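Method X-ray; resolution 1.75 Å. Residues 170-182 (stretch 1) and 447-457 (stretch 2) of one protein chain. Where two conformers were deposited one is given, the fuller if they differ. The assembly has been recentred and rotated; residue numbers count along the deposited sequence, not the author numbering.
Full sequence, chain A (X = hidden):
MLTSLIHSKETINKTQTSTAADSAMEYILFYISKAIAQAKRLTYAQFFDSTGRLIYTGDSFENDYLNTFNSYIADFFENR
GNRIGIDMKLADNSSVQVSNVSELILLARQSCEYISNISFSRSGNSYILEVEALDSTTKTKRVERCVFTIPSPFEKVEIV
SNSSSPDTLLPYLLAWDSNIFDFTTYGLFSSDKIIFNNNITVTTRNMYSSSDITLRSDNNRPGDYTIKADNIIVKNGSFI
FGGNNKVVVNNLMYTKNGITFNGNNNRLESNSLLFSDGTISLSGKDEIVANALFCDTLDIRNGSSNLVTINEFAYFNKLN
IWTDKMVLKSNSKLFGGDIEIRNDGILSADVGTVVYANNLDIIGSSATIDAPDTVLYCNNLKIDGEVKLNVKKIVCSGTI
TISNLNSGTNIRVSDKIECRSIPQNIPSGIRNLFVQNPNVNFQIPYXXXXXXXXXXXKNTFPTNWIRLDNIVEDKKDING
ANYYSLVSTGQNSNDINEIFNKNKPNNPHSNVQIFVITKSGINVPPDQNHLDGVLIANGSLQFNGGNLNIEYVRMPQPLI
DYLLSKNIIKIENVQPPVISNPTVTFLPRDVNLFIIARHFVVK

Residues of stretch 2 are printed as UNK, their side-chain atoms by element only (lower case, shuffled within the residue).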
# COMPACT_ATOMS: atom_id res chain seq x y z
N LEU A 170 -11.82 17.26 7.88
CA LEU A 170 -11.59 16.83 6.46
C LEU A 170 -10.41 15.85 6.27
O LEU A 170 -10.56 14.93 5.48
CB LEU A 170 -11.45 18.05 5.51
CG LEU A 170 -11.27 17.81 3.99
CD1 LEU A 170 -12.34 16.89 3.44
CD2 LEU A 170 -11.27 19.13 3.21
N PRO A 171 -9.23 16.07 6.93
CA PRO A 171 -8.18 14.97 7.05
C PRO A 171 -8.69 13.69 7.73
O PRO A 171 -8.15 12.61 7.50
CB PRO A 171 -7.08 15.61 7.92
CG PRO A 171 -7.24 17.08 7.72
CD PRO A 171 -8.69 17.37 7.40
N TYR A 172 -9.71 13.83 8.58
CA TYR A 172 -10.31 12.68 9.23
C TYR A 172 -10.99 11.85 8.15
O TYR A 172 -11.00 10.58 8.24
CB TYR A 172 -11.32 13.11 10.28
CG TYR A 172 -11.65 12.05 11.29
CD1 TYR A 172 -10.67 11.11 11.76
CD2 TYR A 172 -12.95 11.96 11.78
CE1 TYR A 172 -10.99 10.14 12.67
CE2 TYR A 172 -13.31 10.98 12.67
CZ TYR A 172 -12.35 10.08 13.15
OH TYR A 172 -12.72 9.11 14.04
N LEU A 173 -11.55 12.51 7.14
CA LEU A 173 -12.30 11.81 6.08
C LEU A 173 -11.52 11.34 4.83
O LEU A 173 -12.08 10.95 3.79
CB LEU A 173 -13.51 12.63 5.66
CG LEU A 173 -14.46 12.94 6.84
CD1 LEU A 173 -15.61 13.74 6.22
CD2 LEU A 173 -14.97 11.69 7.50
N LEU A 174 -10.20 11.42 4.91
CA LEU A 174 -9.36 11.02 3.80
C LEU A 174 -9.70 9.58 3.46
O LEU A 174 -9.69 8.73 4.37
CB LEU A 174 -7.90 11.08 4.25
CG LEU A 174 -6.87 10.62 3.15
CD1 LEU A 174 -7.01 11.40 1.86
CD2 LEU A 174 -5.53 10.81 3.77
N ALA A 175 -10.02 9.36 2.20
CA ALA A 175 -10.28 8.01 1.66
C ALA A 175 -11.48 7.34 2.27
O ALA A 175 -11.64 6.15 2.19
CB ALA A 175 -9.05 7.09 1.69
N TRP A 176 -12.38 8.11 2.89
CA TRP A 176 -13.60 7.48 3.39
C TRP A 176 -14.42 6.93 2.25
O TRP A 176 -14.65 7.62 1.29
CB TRP A 176 -14.44 8.50 4.16
CG TRP A 176 -15.69 7.76 4.69
CD1 TRP A 176 -16.89 7.57 4.04
CD2 TRP A 176 -15.75 7.04 5.88
NE1 TRP A 176 -17.69 6.77 4.81
CE2 TRP A 176 -17.02 6.44 5.95
CE3 TRP A 176 -14.84 6.84 6.94
CZ2 TRP A 176 -17.38 5.62 7.00
CZ3 TRP A 176 -15.21 6.06 8.00
CH2 TRP A 176 -16.51 5.45 8.03
N ASP A 177 -14.83 5.67 2.31
CA ASP A 177 -15.59 5.09 1.18
C ASP A 177 -16.63 4.14 1.85
O ASP A 177 -16.28 3.07 2.32
CB ASP A 177 -14.68 4.29 0.22
CG ASP A 177 -15.42 3.71 -0.94
OD1 ASP A 177 -16.69 3.74 -0.97
OD2 ASP A 177 -14.75 3.16 -1.87
N SER A 178 -17.88 4.56 1.92
CA SER A 178 -18.89 3.71 2.58
C SER A 178 -19.12 2.37 1.92
O SER A 178 -19.59 1.44 2.58
CB SER A 178 -20.24 4.47 2.77
OG SER A 178 -20.09 5.66 3.55
N ASN A 179 -18.79 2.23 0.64
CA ASN A 179 -18.83 0.91 -0.01
C ASN A 179 -17.87 -0.13 0.60
O ASN A 179 -18.06 -1.30 0.39
CB ASN A 179 -18.50 0.90 -1.47
CG ASN A 179 -19.47 1.67 -2.34
OD1 ASN A 179 -19.02 2.36 -3.26
ND2 ASN A 179 -20.72 1.55 -2.12
N ILE A 180 -16.86 0.30 1.34
CA ILE A 180 -16.00 -0.65 2.08
C ILE A 180 -16.84 -1.62 2.95
O ILE A 180 -16.45 -2.75 3.18
CB ILE A 180 -14.86 0.10 2.80
CG1 ILE A 180 -13.79 0.46 1.73
CG2 ILE A 180 -14.23 -0.72 3.87
CD1 ILE A 180 -12.82 1.57 2.20
N PHE A 181 -17.98 -1.10 3.47
CA PHE A 181 -18.80 -1.87 4.40
C PHE A 181 -19.94 -2.55 3.70
O PHE A 181 -20.73 -3.22 4.37
CB PHE A 181 -19.38 -0.94 5.45
CG PHE A 181 -18.31 -0.17 6.17
CD1 PHE A 181 -17.56 -0.75 7.14
CD2 PHE A 181 -18.00 1.13 5.75
CE1 PHE A 181 -16.54 -0.03 7.74
CE2 PHE A 181 -17.01 1.84 6.36
CZ PHE A 181 -16.27 1.26 7.35
N ASP A 182 -20.00 -2.45 2.38
CA ASP A 182 -21.00 -3.13 1.57
C ASP A 182 -20.38 -4.26 0.77
O ASP A 182 -19.75 -4.06 -0.32
CB ASP A 182 -21.66 -2.12 0.67
CG ASP A 182 -22.77 -2.70 -0.18
OD1 ASP A 182 -22.84 -3.92 -0.36
OD2 ASP A 182 -23.56 -1.84 -0.78
N UNK A 447 -0.30 14.25 10.74
CA UNK A 447 -1.69 13.91 10.31
C UNK A 447 -2.45 13.01 11.28
O UNK A 447 -1.88 12.16 11.94
c UNK A 447 -1.46 13.20 8.99
c UNK A 447 -0.20 13.82 8.45
c UNK A 447 0.66 13.94 9.68
N UNK A 448 -3.75 13.28 11.44
CA UNK A 448 -4.58 12.35 12.17
C UNK A 448 -4.77 11.05 11.34
O UNK A 448 -4.74 11.05 10.10
o UNK A 448 -6.54 12.04 13.50
c UNK A 448 -6.90 13.12 11.36
c UNK A 448 -5.96 12.93 12.57
N UNK A 449 -4.95 9.98 12.07
CA UNK A 449 -5.29 8.66 11.44
C UNK A 449 -6.70 8.77 10.81
O UNK A 449 -7.67 9.19 11.50
c UNK A 449 -2.79 7.41 12.20
c UNK A 449 -3.97 7.37 13.13
c UNK A 449 -5.76 6.26 11.76
c UNK A 449 -5.31 7.55 12.43
N UNK A 450 -6.82 8.46 9.51
CA UNK A 450 -8.10 8.57 8.84
C UNK A 450 -9.13 7.66 9.49
O UNK A 450 -8.84 6.55 9.91
c UNK A 450 -6.37 8.53 7.21
c UNK A 450 -5.79 8.06 8.54
c UNK A 450 -7.79 8.11 7.42
N UNK A 451 -10.35 8.17 9.54
CA UNK A 451 -11.46 7.47 10.14
C UNK A 451 -11.71 6.14 9.49
O UNK A 451 -11.94 5.18 10.20
c UNK A 451 -12.74 8.29 10.09
N UNK A 452 -11.55 6.10 8.19
CA UNK A 452 -11.74 4.83 7.47
C UNK A 452 -10.79 3.76 7.98
O UNK A 452 -11.17 2.58 8.11
c UNK A 452 -10.27 5.26 5.48
c UNK A 452 -11.70 5.00 5.95
c UNK A 452 -12.23 3.82 5.19
c UNK A 452 -13.65 3.45 5.46
N UNK A 453 -9.53 4.11 8.29
CA UNK A 453 -8.58 3.15 8.81
C UNK A 453 -8.92 2.71 10.22
O UNK A 453 -8.83 1.52 10.55
c UNK A 453 -7.11 3.72 8.78
c UNK A 453 -6.57 2.95 6.37
c UNK A 453 -6.71 4.09 7.36
c UNK A 453 -6.14 2.79 9.53
N UNK A 454 -9.35 3.65 11.07
CA UNK A 454 -9.83 3.34 12.38
C UNK A 454 -10.92 2.29 12.32
O UNK A 454 -10.85 1.27 13.10
c UNK A 454 -9.79 6.81 14.13
o UNK A 454 -8.93 7.75 14.24
o UNK A 454 -11.05 6.94 14.38
c UNK A 454 -10.35 4.56 13.12
c UNK A 454 -9.26 5.49 13.52
N UNK A 455 -11.84 2.48 11.41
CA UNK A 455 -13.01 1.55 11.33
C UNK A 455 -12.59 0.20 10.79
O UNK A 455 -13.01 -0.84 11.30
c UNK A 455 -15.32 3.22 12.45
c UNK A 455 -14.70 3.44 11.03
o UNK A 455 -14.94 3.94 13.42
o UNK A 455 -16.01 2.20 12.57
c UNK A 455 -14.14 2.14 10.50
N UNK A 456 -11.71 0.16 9.79
CA UNK A 456 -11.22 -1.13 9.26
C UNK A 456 -10.51 -1.95 10.33
O UNK A 456 -10.54 -3.18 10.36
c UNK A 456 -9.37 -2.00 7.75
c UNK A 456 -11.26 -0.58 6.86
c UNK A 456 -10.42 0.16 5.80
c UNK A 456 -10.34 -0.85 8.05
N UNK A 457 -9.79 -1.26 11.22
CA UNK A 457 -9.01 -1.94 12.20
C UNK A 457 -9.81 -2.41 13.38
O UNK A 457 -9.28 -3.22 14.16
c UNK A 457 -7.85 -1.02 12.67
c UNK A 457 -4.63 -0.36 12.90
c UNK A 457 -5.62 0.12 11.90
c UNK A 457 -6.76 -0.92 11.62
n UNK A 457 -3.50 0.62 13.13
O HOH W 1 -5.63 12.34 7.22
O HOH W 2 -11.51 8.45 6.49

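At position 447 three side-chain carbons close a ring onto the backbone nitrogen, and the ring stays beyond contact distance of the first stretch; this is P447. Position 448 carries one carbon bonded to one oxygen and one further carbon. Its CA-to-CB bond points toward the first stretch, and the further carbon lies 4.0 Å from the backbone N of Y172 and 4.3 Å from CB of P171. This short branched pattern is threonine, T448, and the touching carbon is its methyl CG2.

Position 449 has four carbons, forked at the first, with one arm two carbons long. Its CA-to-CB bond points away; its backbone O is 3.6 Å from CD1 of Y172, near the plane of that ring. The fork identifies I449. At position 450 three carbons again close onto the backbone nitrogen. One ring carbon lies 4.2 Å from CB of L174, and the position's CA makes a CH···O contact of 3.6 Å with O of Y172. This is P450, at the N-cap position, and the ring carbon near L174 is CG.

Position 451 has a single side-chain carbon, CB, which sits over one face of the Y172 phenol, 3.6 Å from the ring centroid and only 12° off the normal, and is also 3.9 Å from CZ3 of W176. It is A451, the first residue of the helix. Position 452 shows four carbons forked at the first, with one longer arm, filling a pocket lined by A175, W176, I180 and F181. The end of the longer arm lies over a face of the W176 six-membered ring, 4.0 Å from its centroid, and 3.8 Å from CE2 of F181; the carbon before it is 3.8 Å from CD1 of I180. This is I452, the two arm atoms being CD1 and CG1.

The same forked four-carbon pattern at position 453 identifies I453; its CA-to-CB bond points away, and although the end of its side chain comes nearer, it stays out of contact. Position 454 has three carbons, the third carrying two oxygens, one of them 2.8 Å from OH of Y172. It is E454, which accepts a hydrogen bond at OE1 from that hydroxyl. Position 455 repeats the composition, but its aliphatic part makes the contact: CB is 3.9 Å from CZ of F181 and the next carbon 4.0 Å from CZ3 of W176, each at a ring edge. This is E455, and that carbon is CG.

Position 456 again has four carbons forked at the first, one of them 4.2 Å from CG2 of I180; it is I456, touching through CG1. Position 457 has four carbons in a row ending in nitrogen, out of reach of the first stretch: K457.

The contact combines backbone and water hydrogen bonds at the start of the helix, a further hydrogen bond at E454, and apolar packing centred on I452. Within the first helical turn A451 N has no earlier helical carbonyl to bind, and it donates instead to O of Y172 (2.8 Å, 170°). Water 2 extends this link, donating to O of Y172 and O of L174, both at 2.8 Å, and accepting from N of I452 at 2.9 Å. The Y172 ring lies against CB of A451, and the Y172 hydroxyl reaches E454; beyond it, W176, I180 and F181 close around I452.

Stretch 2, residues 447-457: PTIPAIIEEIK
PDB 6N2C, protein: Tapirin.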